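Local coordinates for glycosyltransferase (duf1792) (Streptococcus sanguinis, PDB 5V4A), which is the C-terminal GT-D-type (DUF1792) glycosyltransferase domain of a longer protein and binds UDP, probably transferring sugars onto an exported serine-rich repeat cell wall protein, at the interface of chains A and B. Coordinates in Å, arbitrary orientation; residue numbers count along the deposited sequence, not the author numbering. Chains: chain A/B, Glycosyltransferase (duf1792).

The interface of chains A and B. Residues chain A 125-126, 128-129, 132; chain B 16, 19-20, 133.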
# COMPACT_ATOMS: atom_id res chain seq x y z
N THR A 125 7.03 -0.36 13.04
CA THR A 125 7.55 0.25 11.82
C THR A 125 6.72 -0.04 10.57
O THR A 125 6.47 0.90 9.79
CB THR A 125 9.00 -0.21 11.58
OG1 THR A 125 9.77 -0.01 12.77
CG2 THR A 125 9.65 0.61 10.44
N PRO A 126 6.28 -1.27 10.29
CA PRO A 126 5.58 -1.51 9.02
C PRO A 126 4.10 -1.16 9.03
O PRO A 126 3.48 -1.21 7.96
CB PRO A 126 5.78 -3.02 8.78
CG PRO A 126 6.06 -3.61 10.10
CD PRO A 126 6.46 -2.51 11.06
N VAL A 128 2.40 1.53 9.05
CA VAL A 128 2.03 2.58 8.10
C VAL A 128 1.76 1.99 6.73
O VAL A 128 0.85 2.42 6.01
CB VAL A 128 3.12 3.67 8.07
CG1 VAL A 128 4.42 3.11 7.58
CG2 VAL A 128 2.70 4.83 7.19
N GLY A 129 2.56 1.00 6.33
CA GLY A 129 2.39 0.39 5.02
C GLY A 129 1.20 -0.53 5.01
O GLY A 129 0.53 -0.65 3.98
N ALA A 132 -1.71 1.62 4.47
CA ALA A 132 -1.74 2.12 3.10
C ALA A 132 -2.34 1.10 2.14
O ALA A 132 -3.16 1.45 1.28
CB ALA A 132 -0.33 2.51 2.63
N ASP B 16 7.56 2.74 3.02
CA ASP B 16 6.98 3.02 4.34
C ASP B 16 7.58 4.27 4.95
O ASP B 16 6.88 5.03 5.63
CB ASP B 16 7.20 1.85 5.30
CG ASP B 16 6.34 0.64 4.98
OD1 ASP B 16 6.45 -0.34 5.74
OD2 ASP B 16 5.56 0.68 4.01
N LEU B 19 5.87 7.12 3.29
CA LEU B 19 4.51 7.25 3.81
C LEU B 19 4.52 7.79 5.24
O LEU B 19 3.68 8.63 5.59
CB LEU B 19 3.80 5.90 3.74
CG LEU B 19 3.44 5.41 2.33
CD1 LEU B 19 3.12 3.93 2.34
CD2 LEU B 19 2.28 6.22 1.77
N GLU B 20 5.47 7.33 6.05
CA GLU B 20 5.54 7.74 7.46
C GLU B 20 5.92 9.21 7.59
O GLU B 20 5.27 9.96 8.34
CB GLU B 20 6.56 6.87 8.18
CG GLU B 20 6.57 7.01 9.69
CD GLU B 20 5.46 6.20 10.32
OE1 GLU B 20 4.68 6.75 11.12
OE2 GLU B 20 5.36 4.99 10.00
N LYS B 133 1.26 0.89 -2.55
CA LYS B 133 1.83 1.89 -1.64
C LYS B 133 2.36 3.10 -2.40
O LYS B 133 2.29 4.22 -1.88
CB LYS B 133 2.92 1.25 -0.79
CG LYS B 133 2.37 0.29 0.22
CD LYS B 133 3.36 0.06 1.32
CE LYS B 133 4.23 -1.11 1.01
NZ LYS B 133 5.03 -1.55 2.16
O HOH W 1 4.54 -2.11 5.62
O HOH W 2 4.30 2.73 11.19
O HOH W 3 7.53 3.50 9.74
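The first turns of helix 127-138 of chain A, with the loop residues A:Thr125 and A:Pro126 leading into it, meet helix 11-21 of chain B, and B:Lys133 from chain B's own helix 127-138 joins at the side. A:Val128 reaches into the face made by B:Asp16, B:Leu19 and B:Glu20. Its two methyls divide the work: CG2, anti to the backbone N, packs on B:Leu19 CB at 3.8 Å, while CG1, between N and the carbonyl carbon (chi1 63°), points to the B:Asp16 side. One turn on, A:Ala132 CB touches the tip of B:Leu19 at CD1, 3.7 Å away. A:Gly129 has no side chain, and the B:Asp16 carboxylate comes close over its bare CA, with B:Lys133 CD on the same alpha carbon at 3.8 Å. B:Lys133 puts NZ on the syn side of B:Asp16 OD2, 32° out of the carboxylate plane, a salt bridge within chain B that should partly offset the acid's charge at the contact.

In this patch the polar links between the chains run through water. B:Glu20 bends at chi2 (80°) and sets OE2 over A:Val128, where two waters bind it; both also reach the carbonyl O of A:Thr125, and one meets the backbone N of A:Val128 at the helix start. The two-fold repeats every contact with the chains exchanged, though the structure alone does not show that this dimer is the biological one. At the B:Asp16 end, a third water joins OD1 of the carboxylate, 2.6 Å away, to the carbonyl O of A:Pro126 at 2.7 Å.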